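Local coordinates for protein BtrN (Bacillus circulans, PDB 4M7S) that catalyses the radical S-adenosyl-L-methionine-dependent two-electron oxidation of 2-deoxy-scyllo-inosamine to amino-dideoxy-scyllo-inosose in butirosin biosynthesis, using two [4Fe-4S] clusters, at residues A[41-46]-A[77-82]; A[47-51]-A[200-206]; A[57-61]-A[87-91]; A[111-117]-A[138-144]. One frame throughout, in Å; residues are numbered along the deposited sequence.

Contact 1: residues A[41-46]-A[77-82]; sequences YKTLME and MTTEYI
Two helical segments, 41-46 and 77-81, run in nearly the same direction, their axes 10.1 Å apart at closest approach and crossing at -29°; I82 is the first residue to leave helical phi/psi. The CA atoms of M45 and Y81, 5.9 Å apart, set the register. M45 and M77, both selenomethionine here, point toward the opposite helix, and their long flexible side chains fill the groove: M45 CG lies 4.1 Å from M77 CE, and M45 SE, with chi1 and chi2 both m, 4.3 Å from I82 CD1. M45 CB sits over the face of the Y81 ring, 3.8 Å from its centroid, a CH-pi contact. M77 SE makes a Met-aromatic contact at the edge of the Y41 ring, 5.4 Å from the centroid; Y41 chi1 t carries its OH to 3.0 Å from T78 CG2. On the exposed side the K42 NZ to E46 OE2 salt bridge (2.5 Å) spans one helical turn, and aliphatic K42 CE lies 3.2 Å from Y81 OH. Two adjacent helices thus pack in one layer against the parallel strands of the radical SAM domain: M45 and I82 rest on I57 of strand 56-58, while Y41 stacks on F74 and touches V10 of strand 7-10.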
loop_
_atom_site.group_PDB
_atom_site.type_symbol
_atom_site.label_atom_id
_atom_site.label_comp_id
_atom_site.label_asym_id
_atom_site.label_seq_id
_atom_site.Cartn_x
_atom_site.Cartn_y
_atom_site.Cartn_z
ATOM N N TYR A 41 -0.365 -14.766 1.912
ATOM C CA TYR A 41 0.400 -13.847 2.738
ATOM C C TYR A 41 1.721 -14.487 3.155
ATOM O O TYR A 41 2.742 -13.802 3.248
ATOM C CB TYR A 41 -0.380 -13.403 3.975
ATOM C CG TYR A 41 0.328 -12.296 4.735
ATOM C CD1 TYR A 41 0.181 -10.970 4.347
ATOM C CD2 TYR A 41 1.159 -12.580 5.813
ATOM C CE1 TYR A 41 0.830 -9.954 5.018
ATOM C CE2 TYR A 41 1.810 -11.564 6.505
ATOM C CZ TYR A 41 1.630 -10.255 6.098
ATOM O OH TYR A 41 2.269 -9.238 6.756
ATOM N N LYS A 42 1.711 -15.794 3.408
ATOM C CA LYS A 42 2.967 -16.465 3.729
ATOM C C LYS A 42 3.975 -16.432 2.575
ATOM O O LYS A 42 5.160 -16.177 2.806
ATOM C CB LYS A 42 2.762 -17.905 4.221
ATOM C CG LYS A 42 4.082 -18.604 4.552
ATOM C CD LYS A 42 3.875 -19.773 5.509
ATOM C CE LYS A 42 5.161 -20.571 5.735
ATOM N NZ LYS A 42 5.700 -21.131 4.479
ATOM N N THR A 43 3.542 -16.688 1.340
ATOM C CA THR A 43 4.526 -16.631 0.257
ATOM C C THR A 43 5.039 -15.207 0.045
ATOM O O THR A 43 6.186 -15.025 -0.325
ATOM C CB THR A 43 4.115 -17.318 -1.099
ATOM O OG1 THR A 43 4.157 -16.372 -2.174
ATOM C CG2 THR A 43 2.766 -17.949 -1.046
ATOM N N LEU A 44 4.206 -14.201 0.302
ATOM C CA LEU A 44 4.693 -12.820 0.242
ATOM C C LEU A 44 5.769 -12.567 1.302
ATOM O O LEU A 44 6.784 -11.917 1.029
ATOM C CB LEU A 44 3.553 -11.816 0.426
ATOM C CG LEU A 44 4.014 -10.351 0.400
ATOM C CD1 LEU A 44 4.670 -9.983 -0.949
ATOM C CD2 LEU A 44 2.865 -9.407 0.698
HETATM N N MSE A 45 5.535 -13.064 2.516
HETATM C CA MSE A 45 6.531 -12.953 3.583
HETATM C C MSE A 45 7.854 -13.613 3.174
HETATM O O MSE A 45 8.931 -13.075 3.424
HETATM C CB MSE A 45 6.008 -13.576 4.893
HETATM C CG MSE A 45 4.888 -12.772 5.584
HETATM SE SE MSE A 45 5.430 -10.933 6.007
HETATM C CE MSE A 45 4.554 -10.044 4.521
ATOM N N GLU A 46 7.760 -14.785 2.551
ATOM C CA GLU A 46 8.939 -15.531 2.135
ATOM C C GLU A 46 9.712 -14.779 1.070
ATOM O O GLU A 46 10.942 -14.827 1.035
ATOM C CB GLU A 46 8.532 -16.902 1.590
ATOM C CG GLU A 46 7.956 -17.842 2.636
ATOM C CD GLU A 46 7.374 -19.091 2.010
ATOM O OE1 GLU A 46 7.075 -19.059 0.791
ATOM O OE2 GLU A 46 7.218 -20.101 2.732
HETATM N N MSE A 77 3.928 -12.422 11.790
HETATM C CA MSE A 77 4.780 -12.985 10.738
HETATM C C MSE A 77 5.763 -11.967 10.154
HETATM O O MSE A 77 6.862 -12.336 9.728
HETATM C CB MSE A 77 3.933 -13.598 9.617
HETATM C CG MSE A 77 3.185 -14.858 10.021
HETATM SE SE MSE A 77 2.012 -15.544 8.599
HETATM C CE MSE A 77 3.387 -16.151 7.363
ATOM N N THR A 78 5.391 -10.690 10.132
ATOM C CA THR A 78 6.306 -9.691 9.589
ATOM C C THR A 78 7.538 -9.606 10.457
ATOM O O THR A 78 8.657 -9.494 9.955
ATOM C CB THR A 78 5.686 -8.287 9.472
ATOM O OG1 THR A 78 5.563 -7.715 10.780
ATOM C CG2 THR A 78 4.346 -8.358 8.803
ATOM N N THR A 79 7.325 -9.674 11.766
ATOM C CA THR A 79 8.418 -9.627 12.732
ATOM C C THR A 79 9.346 -10.845 12.592
ATOM O O THR A 79 10.545 -10.777 12.902
ATOM C CB THR A 79 7.860 -9.526 14.182
ATOM O OG1 THR A 79 7.069 -8.335 14.309
ATOM C CG2 THR A 79 8.971 -9.484 15.198
ATOM N N GLU A 80 8.792 -11.958 12.118
ATOM C CA GLU A 80 9.572 -13.192 11.958
ATOM C C GLU A 80 10.331 -13.192 10.644
ATOM O O GLU A 80 11.507 -13.554 10.592
ATOM C CB GLU A 80 8.656 -14.417 11.998
ATOM C CG GLU A 80 8.681 -15.191 13.299
ATOM C CD GLU A 80 9.852 -16.151 13.388
ATOM O OE1 GLU A 80 10.559 -16.130 14.417
ATOM O OE2 GLU A 80 10.060 -16.933 12.433
ATOM N N TYR A 81 9.640 -12.793 9.580
ATOM C CA TYR A 81 10.189 -12.856 8.231
ATOM C C TYR A 81 11.005 -11.621 7.856
ATOM O O TYR A 81 12.058 -11.737 7.227
ATOM C CB TYR A 81 9.069 -13.075 7.204
ATOM C CG TYR A 81 8.612 -14.518 7.097
ATOM C CD1 TYR A 81 9.283 -15.415 6.279
ATOM C CD2 TYR A 81 7.523 -14.982 7.831
ATOM C CE1 TYR A 81 8.874 -16.729 6.172
ATOM C CE2 TYR A 81 7.111 -16.296 7.743
ATOM C CZ TYR A 81 7.787 -17.165 6.907
ATOM O OH TYR A 81 7.374 -18.474 6.814
ATOM N N ILE A 82 10.514 -10.446 8.234
ATOM C CA ILE A 82 11.162 -9.189 7.863
ATOM C C ILE A 82 11.318 -8.242 9.066
ATOM O O ILE A 82 10.733 -7.159 9.096
ATOM C CB ILE A 82 10.406 -8.499 6.698
ATOM C CG1 ILE A 82 8.913 -8.377 7.009
ATOM C CG2 ILE A 82 10.569 -9.297 5.403
ATOM C CD1 ILE A 82 8.111 -7.631 5.920
#

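Contact 2: residues A[47-51]-A[200-206]; sequences QLSSL and IGEQHIS
The C-terminal part of helix 38-50 packs against the loop that leads into helix 205-209, and Q47, buried and pointing toward that loop, joins the two with its amide. With chi1 m and chi2 t its side chain extends so that both ends of the amide are used: OE1 accepts from I205 N at 2.9 Å, and NE2 donates to I200 O at 3.0 Å. A glutamine suits this place because one group answers a backbone donor and a backbone acceptor at once. The CA atoms of Q47 and H204, 6.4 Å apart, are the nearest CA pair across the segments. H204 is the N-cap of helix 205-209. Its ND1 accepts from S206 N at 2.9 Å, a capping bond, while NE2 donates to S50 OG at 2.8 Å, so both ring nitrogens are satisfied. S50 OG, placed by chi1 p, in turn donates to Q47 O in a very short 2.5 Å bond back along its own segment. Q47 CB lies over the imidazole face, 3.9 Å from the centroid, in a CH-pi contact. Leucines close the apolar side: L51 CD1 and L48 CD2 reach I205 CG2 at 4.1 and 4.4 Å. The contact ties a helix of the radical SAM domain to the iron-sulfur cluster-binding region; I205 packs on I8 of strand 7-10 and V178 of strand 175-178, and I200 on L40 and L44 of helix 38-50.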
loop_
_atom_site.group_PDB
_atom_site.type_symbol
_atom_site.label_atom_id
_atom_site.label_comp_id
_atom_site.label_asym_id
_atom_site.label_seq_id
_atom_site.Cartn_x
_atom_site.Cartn_y
_atom_site.Cartn_z
ATOM N N GLN A 47 8.986 -14.113 0.179
ATOM C CA GLN A 47 9.626 -13.365 -0.898
ATOM C C GLN A 47 10.283 -12.116 -0.341
ATOM O O GLN A 47 11.418 -11.793 -0.699
ATOM C CB GLN A 47 8.612 -12.990 -1.984
ATOM C CG GLN A 47 8.007 -14.205 -2.674
ATOM C CD GLN A 47 6.932 -13.816 -3.663
ATOM O OE1 GLN A 47 6.805 -12.639 -4.031
ATOM N NE2 GLN A 47 6.139 -14.793 -4.089
ATOM N N LEU A 48 9.568 -11.427 0.546
ATOM C CA LEU A 48 10.096 -10.212 1.155
ATOM C C LEU A 48 11.275 -10.573 2.043
ATOM O O LEU A 48 12.256 -9.826 2.147
ATOM C CB LEU A 48 9.006 -9.455 1.935
ATOM C CG LEU A 48 7.918 -8.748 1.123
ATOM C CD1 LEU A 48 6.938 -7.996 2.054
ATOM C CD2 LEU A 48 8.540 -7.776 0.098
ATOM N N SER A 49 11.197 -11.746 2.667
ATOM C CA SER A 49 12.311 -12.217 3.486
ATOM C C SER A 49 13.554 -12.509 2.650
ATOM O O SER A 49 14.672 -12.233 3.079
ATOM C CB SER A 49 11.920 -13.465 4.286
ATOM O OG SER A 49 12.913 -13.747 5.238
ATOM N N SER A 50 13.356 -13.083 1.465
ATOM C CA SER A 50 14.466 -13.413 0.570
ATOM C C SER A 50 15.170 -12.141 0.058
ATOM O O SER A 50 16.279 -12.197 -0.478
ATOM C CB SER A 50 13.950 -14.218 -0.619
ATOM O OG SER A 50 13.162 -13.402 -1.475
ATOM N N LEU A 51 14.519 -10.997 0.223
ATOM C CA LEU A 51 15.096 -9.711 -0.175
ATOM C C LEU A 51 15.685 -8.962 1.025
ATOM O O LEU A 51 16.194 -7.861 0.868
ATOM C CB LEU A 51 14.021 -8.831 -0.825
ATOM C CG LEU A 51 13.392 -9.299 -2.139
ATOM C CD1 LEU A 51 12.079 -8.550 -2.409
ATOM C CD2 LEU A 51 14.372 -9.114 -3.307
ATOM N N ILE A 200 2.006 -12.326 -7.202
ATOM C CA ILE A 200 3.002 -12.957 -6.336
ATOM C C ILE A 200 2.697 -14.421 -6.022
ATOM O O ILE A 200 3.555 -15.137 -5.498
ATOM C CB ILE A 200 3.175 -12.201 -5.005
ATOM C CG1 ILE A 200 1.850 -12.182 -4.237
ATOM C CG2 ILE A 200 3.697 -10.791 -5.255
ATOM C CD1 ILE A 200 2.018 -12.036 -2.767
ATOM N N GLY A 201 1.484 -14.864 -6.341
ATOM C CA GLY A 201 1.155 -16.275 -6.255
ATOM C C GLY A 201 1.779 -17.057 -7.403
ATOM O O GLY A 201 1.810 -18.288 -7.382
ATOM N N GLU A 202 2.283 -16.347 -8.413
ATOM C CA GLU A 202 2.797 -17.013 -9.610
ATOM C C GLU A 202 4.247 -16.643 -9.909
ATOM O O GLU A 202 4.885 -17.249 -10.759
ATOM C CB GLU A 202 1.951 -16.651 -10.833
ATOM C CG GLU A 202 0.447 -16.646 -10.626
ATOM C CD GLU A 202 -0.283 -15.938 -11.762
ATOM O OE1 GLU A 202 0.334 -15.743 -12.833
ATOM O OE2 GLU A 202 -1.465 -15.572 -11.580
ATOM N N GLN A 203 4.759 -15.632 -9.223
ATOM C CA GLN A 203 6.051 -15.076 -9.584
ATOM C C GLN A 203 6.605 -14.260 -8.427
ATOM O O GLN A 203 5.848 -13.658 -7.672
ATOM C CB GLN A 203 5.891 -14.188 -10.825
ATOM C CG GLN A 203 7.175 -13.625 -11.386
ATOM C CD GLN A 203 6.981 -13.040 -12.775
ATOM O OE1 GLN A 203 5.919 -12.493 -13.090
ATOM N NE2 GLN A 203 7.999 -13.172 -13.617
ATOM N N HIS A 204 7.927 -14.253 -8.286
ATOM C CA HIS A 204 8.574 -13.520 -7.208
ATOM C C HIS A 204 8.372 -12.024 -7.368
ATOM O O HIS A 204 8.487 -11.478 -8.469
ATOM C CB HIS A 204 10.069 -13.846 -7.159
ATOM C CG HIS A 204 10.716 -13.518 -5.848
ATOM N ND1 HIS A 204 10.938 -12.228 -5.429
ATOM C CD2 HIS A 204 11.207 -14.325 -4.872
ATOM C CE1 HIS A 204 11.519 -12.244 -4.240
ATOM N NE2 HIS A 204 11.700 -13.503 -3.883
ATOM N N ILE A 205 8.075 -11.353 -6.263
ATOM C CA ILE A 205 7.770 -9.937 -6.336
ATOM C C ILE A 205 8.968 -9.123 -6.806
ATOM O O ILE A 205 8.799 -8.044 -7.368
ATOM C CB ILE A 205 7.229 -9.389 -5.013
ATOM C CG1 ILE A 205 6.607 -8.001 -5.248
ATOM C CG2 ILE A 205 8.325 -9.390 -3.947
ATOM C CD1 ILE A 205 5.968 -7.403 -4.044
ATOM N N SER A 206 10.177 -9.644 -6.600
ATOM C CA SER A 206 11.350 -8.940 -7.085
ATOM C C SER A 206 11.403 -9.001 -8.604
ATOM O O SER A 206 11.830 -8.046 -9.262
ATOM C CB SER A 206 12.627 -9.548 -6.510
ATOM O OG SER A 206 13.759 -8.878 -7.029
#

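Contact 3: residues A[57-61]-A[87-91]; sequences ISFHF and PIIYT
The segments carry the two parallel strands of a beta-alpha-beta unit in the radical SAM fold, connected through helix 71-81. I57 pairs with P87, CA atoms 4.8 Å apart, and I88 N donates to I57 O at 2.8 Å. Proline, lacking an amide hydrogen, still offers its CA, 3.3 Å from I57 O. Past S58 the chains diverge, and a water fills the gap, accepting from F59 N and Y90 N, both at 2.9 Å. F59, with chi1 m and phi/psi of -120/28, turns its ring back along the pair: CE2 lies 4.1 Å from P87 CB and CD2 3.9 Å from I89 CD1. I57 CG2 meets P87 CB at 4.1 Å on the same apolar side, which faces Y41 and M45 of helix 38-50. Y90, chi1 m, brings CE1 to 3.5 Å from S58 CB, where a small residue suits the space. H60 touches the iron-sulfur cluster bound by C16, C20 and C23; its chi1 t directs ND1 to donate to Y90 O at 2.9 Å.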
loop_
_atom_site.group_PDB
_atom_site.type_symbol
_atom_site.label_atom_id
_atom_site.label_comp_id
_atom_site.label_asym_id
_atom_site.label_seq_id
_atom_site.Cartn_x
_atom_site.Cartn_y
_atom_site.Cartn_z
ATOM N N ILE A 57 6.057 -1.497 5.523
ATOM C CA ILE A 57 4.978 -2.364 5.075
ATOM C C ILE A 57 3.655 -1.910 5.699
ATOM O O ILE A 57 3.562 -1.743 6.918
ATOM C CB ILE A 57 5.274 -3.872 5.362
ATOM C CG1 ILE A 57 4.091 -4.755 4.959
ATOM C CG2 ILE A 57 5.641 -4.097 6.836
ATOM C CD1 ILE A 57 4.460 -6.234 4.816
ATOM N N SER A 58 2.650 -1.661 4.862
ATOM C CA SER A 58 1.297 -1.370 5.353
ATOM C C SER A 58 0.282 -2.440 4.921
ATOM O O SER A 58 0.549 -3.220 3.999
ATOM C CB SER A 58 0.835 0.037 4.960
ATOM O OG SER A 58 1.228 0.376 3.654
ATOM N N PHE A 59 -0.873 -2.471 5.592
ATOM C CA PHE A 59 -1.824 -3.580 5.463
ATOM C C PHE A 59 -3.198 -3.159 4.958
ATOM O O PHE A 59 -4.212 -3.824 5.239
ATOM C CB PHE A 59 -1.979 -4.275 6.812
ATOM C CG PHE A 59 -0.682 -4.730 7.393
ATOM C CD1 PHE A 59 -0.173 -5.988 7.086
ATOM C CD2 PHE A 59 0.050 -3.895 8.222
ATOM C CE1 PHE A 59 1.028 -6.415 7.616
ATOM C CE2 PHE A 59 1.272 -4.310 8.747
ATOM C CZ PHE A 59 1.754 -5.575 8.449
ATOM N N HIS A 60 -3.223 -2.071 4.171
ATOM C CA HIS A 60 -4.447 -1.344 3.756
ATOM C C HIS A 60 -4.385 -0.894 2.281
ATOM O O HIS A 60 -3.541 -0.065 1.934
ATOM C CB HIS A 60 -4.579 -0.091 4.640
ATOM C CG HIS A 60 -5.785 0.762 4.360
ATOM N ND1 HIS A 60 -6.591 1.251 5.365
ATOM C CD2 HIS A 60 -6.295 1.253 3.203
ATOM C CE1 HIS A 60 -7.560 1.980 4.841
ATOM N NE2 HIS A 60 -7.405 1.998 3.531
ATOM N N PHE A 61 -5.278 -1.389 1.417
ATOM C CA PHE A 61 -5.278 -0.908 0.037
ATOM C C PHE A 61 -6.490 0.004 -0.003
ATOM O O PHE A 61 -6.358 1.234 0.032
ATOM C CB PHE A 61 -5.382 -2.052 -0.979
ATOM C CG PHE A 61 -5.362 -1.604 -2.408
ATOM C CD1 PHE A 61 -4.660 -0.458 -2.783
ATOM C CD2 PHE A 61 -6.058 -2.311 -3.380
ATOM C CE1 PHE A 61 -4.649 -0.024 -4.095
ATOM C CE2 PHE A 61 -6.055 -1.886 -4.709
ATOM C CZ PHE A 61 -5.350 -0.731 -5.066
ATOM N N PRO A 87 6.423 -1.927 10.036
ATOM C CA PRO A 87 4.988 -2.179 9.883
ATOM C C PRO A 87 4.146 -0.989 10.340
ATOM O O PRO A 87 4.323 -0.503 11.458
ATOM C CB PRO A 87 4.736 -3.388 10.807
ATOM C CG PRO A 87 6.117 -3.945 11.138
ATOM C CD PRO A 87 7.007 -2.740 11.118
ATOM N N ILE A 88 3.247 -0.530 9.471
ATOM C CA ILE A 88 2.406 0.625 9.753
ATOM C C ILE A 88 0.952 0.243 9.540
ATOM O O ILE A 88 0.623 -0.394 8.540
ATOM C CB ILE A 88 2.682 1.778 8.772
ATOM C CG1 ILE A 88 4.180 2.045 8.633
ATOM C CG2 ILE A 88 1.907 3.034 9.191
ATOM C CD1 ILE A 88 4.829 2.529 9.897
ATOM N N ILE A 89 0.078 0.643 10.460
ATOM C CA ILE A 89 -1.356 0.446 10.258
ATOM C C ILE A 89 -2.023 1.758 9.835
ATOM O O ILE A 89 -1.913 2.771 10.533
ATOM C CB ILE A 89 -2.056 -0.060 11.537
ATOM C CG1 ILE A 89 -1.668 -1.509 11.838
ATOM C CG2 ILE A 89 -3.586 0.041 11.389
ATOM C CD1 ILE A 89 -2.346 -2.509 10.933
ATOM N N TYR A 90 -2.704 1.743 8.692
ATOM C CA TYR A 90 -3.574 2.849 8.323
ATOM C C TYR A 90 -5.010 2.376 8.572
ATOM O O TYR A 90 -5.456 1.391 7.976
ATOM C CB TYR A 90 -3.379 3.215 6.859
ATOM C CG TYR A 90 -1.996 3.751 6.511
ATOM C CD1 TYR A 90 -0.909 2.899 6.360
ATOM C CD2 TYR A 90 -1.792 5.107 6.314
ATOM C CE1 TYR A 90 0.351 3.386 6.025
ATOM C CE2 TYR A 90 -0.540 5.604 5.974
ATOM C CZ TYR A 90 0.524 4.739 5.835
ATOM O OH TYR A 90 1.767 5.230 5.503
ATOM N N THR A 91 -5.730 3.062 9.455
ATOM C CA THR A 91 -7.041 2.568 9.881
ATOM C C THR A 91 -8.055 3.700 10.068
ATOM O O THR A 91 -7.665 4.816 10.399
ATOM C CB THR A 91 -6.900 1.757 11.193
ATOM O OG1 THR A 91 -8.188 1.298 11.624
ATOM C CG2 THR A 91 -6.260 2.613 12.295
HETATM O O HOH W 1 -2.652 -0.663 7.093
#

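Contact 4: residues A[111-117]-A[138-144]; sequences KFIVTQH and KVVYLDH. With SF4 (iron/sulfur cluster), chain C.
The outer edge of the parallel part of the radical SAM sheet, next to its first [4Fe-4S] cluster, is built from strands 111-116 and 139-143, their axes 4.6 Å and 24° apart. F112 pairs with V139, and the register continues unbroken to Q116 with D143. Successive parallel bonds alternate: F112 N to K138 O is very short at 2.5 Å; V140 N to F112 O, V114 N to V140 O and L142 N to V114 O are each 2.6 Å; Q116 N to L142 O is 3.1 Å and H144 N to Q116 O 3.3 Å. Beta-branched residues suit the extended backbone. On one face V114 CG1 meets Y141 CE1 at 3.5 Å and F112 CB meets V139 CG2 at 3.9 Å, F112 packing on helix 98-107. On the other, I113 CG2 touches L142 CD1 at 3.8 Å. H117 bonds Y22 through ND1 and H144 stacks on Y22. The H117 ring, part of the cluster pocket, lies with a face to S1, its CD2 3.5 Å from sulfide S3.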
loop_
_atom_site.group_PDB
_atom_site.type_symbol
_atom_site.label_atom_id
_atom_site.label_comp_id
_atom_site.label_asym_id
_atom_site.label_seq_id
_atom_site.Cartn_x
_atom_site.Cartn_y
_atom_site.Cartn_z
ATOM N N LYS A 111 3.609 2.069 13.971
ATOM C CA LYS A 111 2.839 3.297 13.823
ATOM C C LYS A 111 1.400 3.032 13.407
ATOM O O LYS A 111 1.138 2.194 12.541
ATOM C CB LYS A 111 3.520 4.229 12.820
ATOM C CG LYS A 111 3.024 5.664 12.842
ATOM C CD LYS A 111 4.068 6.552 12.191
ATOM C CE LYS A 111 3.596 7.985 12.025
ATOM N NZ LYS A 111 4.547 8.828 11.227
ATOM N N PHE A 112 0.476 3.751 14.043
ATOM C CA PHE A 112 -0.928 3.749 13.657
ATOM C C PHE A 112 -1.297 5.127 13.110
ATOM O O PHE A 112 -1.107 6.145 13.781
ATOM C CB PHE A 112 -1.818 3.431 14.862
ATOM C CG PHE A 112 -1.560 2.075 15.481
ATOM C CD1 PHE A 112 -0.579 1.914 16.451
ATOM C CD2 PHE A 112 -2.315 0.969 15.107
ATOM C CE1 PHE A 112 -0.349 0.661 17.038
ATOM C CE2 PHE A 112 -2.093 -0.290 15.688
ATOM C CZ PHE A 112 -1.110 -0.440 16.653
ATOM N N ILE A 113 -1.807 5.150 11.884
ATOM C CA ILE A 113 -2.307 6.378 11.287
ATOM C C ILE A 113 -3.811 6.245 11.314
ATOM O O ILE A 113 -4.373 5.481 10.531
ATOM C CB ILE A 113 -1.887 6.526 9.815
ATOM C CG1 ILE A 113 -0.406 6.192 9.617
ATOM C CG2 ILE A 113 -2.245 7.919 9.291
ATOM C CD1 ILE A 113 0.525 7.107 10.338
ATOM N N VAL A 114 -4.468 6.965 12.214
ATOM C CA VAL A 114 -5.916 6.846 12.328
ATOM C C VAL A 114 -6.603 7.990 11.593
ATOM O O VAL A 114 -6.268 9.158 11.800
ATOM C CB VAL A 114 -6.384 6.839 13.799
ATOM C CG1 VAL A 114 -7.894 6.687 13.865
ATOM C CG2 VAL A 114 -5.704 5.722 14.571
ATOM N N THR A 115 -7.561 7.650 10.738
ATOM C CA THR A 115 -8.343 8.658 10.037
ATOM C C THR A 115 -9.829 8.530 10.361
ATOM O O THR A 115 -10.483 7.579 9.934
ATOM C CB THR A 115 -8.152 8.559 8.510
ATOM O OG1 THR A 115 -6.776 8.296 8.214
ATOM C CG2 THR A 115 -8.567 9.858 7.830
ATOM N N GLN A 116 -10.357 9.480 11.125
ATOM C CA GLN A 116 -11.799 9.568 11.323
ATOM C C GLN A 116 -12.438 9.865 9.967
ATOM O O GLN A 116 -12.146 10.898 9.359
ATOM C CB GLN A 116 -12.135 10.676 12.318
ATOM C CG GLN A 116 -13.625 10.957 12.446
ATOM C CD GLN A 116 -14.387 9.776 13.009
ATOM O OE1 GLN A 116 -13.885 9.063 13.882
ATOM N NE2 GLN A 116 -15.600 9.554 12.508
ATOM N N HIS A 117 -13.295 8.967 9.483
ATOM C CA HIS A 117 -13.855 9.118 8.136
ATOM C C HIS A 117 -15.345 9.440 8.094
ATOM O O HIS A 117 -15.978 9.640 9.132
ATOM C CB HIS A 117 -13.546 7.894 7.270
ATOM C CG HIS A 117 -12.213 7.958 6.595
ATOM N ND1 HIS A 117 -11.962 8.787 5.524
ATOM C CD2 HIS A 117 -11.054 7.300 6.843
ATOM C CE1 HIS A 117 -10.705 8.638 5.139
ATOM N NE2 HIS A 117 -10.134 7.742 5.921
ATOM N N LYS A 138 2.801 6.421 18.853
ATOM C CA LYS A 138 2.691 5.596 17.662
ATOM C C LYS A 138 1.338 5.798 16.990
ATOM O O LYS A 138 1.017 5.122 16.017
ATOM C CB LYS A 138 2.910 4.120 18.009
ATOM C CG LYS A 138 4.320 3.814 18.495
ATOM C CD LYS A 138 4.606 2.322 18.509
ATOM C CE LYS A 138 6.076 2.065 18.790
ATOM N NZ LYS A 138 6.494 2.725 20.055
ATOM N N VAL A 139 0.545 6.731 17.510
ATOM C CA VAL A 139 -0.739 7.046 16.890
ATOM C C VAL A 139 -0.750 8.438 16.285
ATOM O O VAL A 139 -0.581 9.440 16.981
ATOM C CB VAL A 139 -1.927 6.931 17.867
ATOM C CG1 VAL A 139 -3.165 7.560 17.255
ATOM C CG2 VAL A 139 -2.206 5.475 18.201
ATOM N N VAL A 140 -0.947 8.501 14.979
ATOM C CA VAL A 140 -1.201 9.781 14.348
ATOM C C VAL A 140 -2.681 9.831 13.998
ATOM O O VAL A 140 -3.201 8.923 13.342
ATOM C CB VAL A 140 -0.331 9.992 13.101
ATOM C CG1 VAL A 140 -0.682 11.320 12.435
ATOM C CG2 VAL A 140 1.145 9.962 13.485
ATOM N N TYR A 141 -3.351 10.874 14.478
ATOM C CA TYR A 141 -4.778 11.065 14.257
ATOM C C TYR A 141 -5.023 12.097 13.171
ATOM O O TYR A 141 -4.691 13.271 13.336
ATOM C CB TYR A 141 -5.452 11.546 15.541
ATOM C CG TYR A 141 -5.988 10.444 16.418
ATOM C CD1 TYR A 141 -7.026 9.632 15.983
ATOM C CD2 TYR A 141 -5.478 10.232 17.693
ATOM C CE1 TYR A 141 -7.531 8.627 16.784
ATOM C CE2 TYR A 141 -5.977 9.228 18.504
ATOM C CZ TYR A 141 -7.004 8.426 18.042
ATOM O OH TYR A 141 -7.516 7.422 18.836
ATOM N N LEU A 142 -5.596 11.659 12.058
ATOM C CA LEU A 142 -6.048 12.583 11.032
ATOM C C LEU A 142 -7.563 12.595 11.034
ATOM O O LEU A 142 -8.208 11.694 11.587
ATOM C CB LEU A 142 -5.549 12.154 9.655
ATOM C CG LEU A 142 -4.046 11.925 9.543
ATOM C CD1 LEU A 142 -3.705 11.289 8.216
ATOM C CD2 LEU A 142 -3.323 13.238 9.706
ATOM N N ASP A 143 -8.128 13.629 10.424
ATOM C CA ASP A 143 -9.554 13.667 10.151
ATOM C C ASP A 143 -9.729 14.109 8.708
ATOM O O ASP A 143 -9.249 15.175 8.314
ATOM C CB ASP A 143 -10.275 14.627 11.104
ATOM C CG ASP A 143 -11.796 14.513 11.020
ATOM O OD1 ASP A 143 -12.393 15.094 10.088
ATOM O OD2 ASP A 143 -12.397 13.855 11.896
ATOM N N HIS A 144 -10.377 13.268 7.911
ATOM C CA HIS A 144 -10.825 13.690 6.597
ATOM C C HIS A 144 -11.632 14.943 6.939
ATOM O O HIS A 144 -12.533 14.902 7.781
ATOM C CB HIS A 144 -11.592 12.566 5.898
ATOM C CG HIS A 144 -12.694 13.054 5.011
ATOM N ND1 HIS A 144 -13.960 13.334 5.483
ATOM C CD2 HIS A 144 -12.720 13.331 3.685
ATOM C CE1 HIS A 144 -14.717 13.756 4.488
ATOM N NE2 HIS A 144 -13.989 13.763 3.385
HETATM FE FE1 SF4 C . -13.096 2.885 4.146
HETATM FE FE2 SF4 C . -13.839 5.428 3.882
HETATM FE FE3 SF4 C . -12.603 4.221 1.864
HETATM FE FE4 SF4 C . -11.190 4.787 4.108
HETATM S S1 SF4 C . -12.092 6.311 2.648
HETATM S S2 SF4 C . -11.138 2.812 2.951
HETATM S S3 SF4 C . -12.808 4.522 5.730
HETATM S S4 SF4 C . -14.699 3.679 2.677
#

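How the contacts relate
Contacts 1 and 2 share helix 38-50: their centres are 10 Å apart, and S49 OG lies 3.0 Å from Y81 O, a probable hydrogen bond between them. Contact 1 covers the sheet at contact 3, where M45 CE meets I57 CD1 at 3.8 Å and Y41 OH meets F59 CE1 at 3.2 Å. Contacts 3 and 4 belong to one sheet, since strands 86-91 and 111-116 are neighbours joined by I113 N to I89 O at 2.7 Å. Both reach the first iron-sulfur cluster, through H60 and H117, whereas contacts 1 and 2 lie away from both clusters. Contacts 2 and 4, with centres 30 Å apart, sit on opposite sides of the chain's centre.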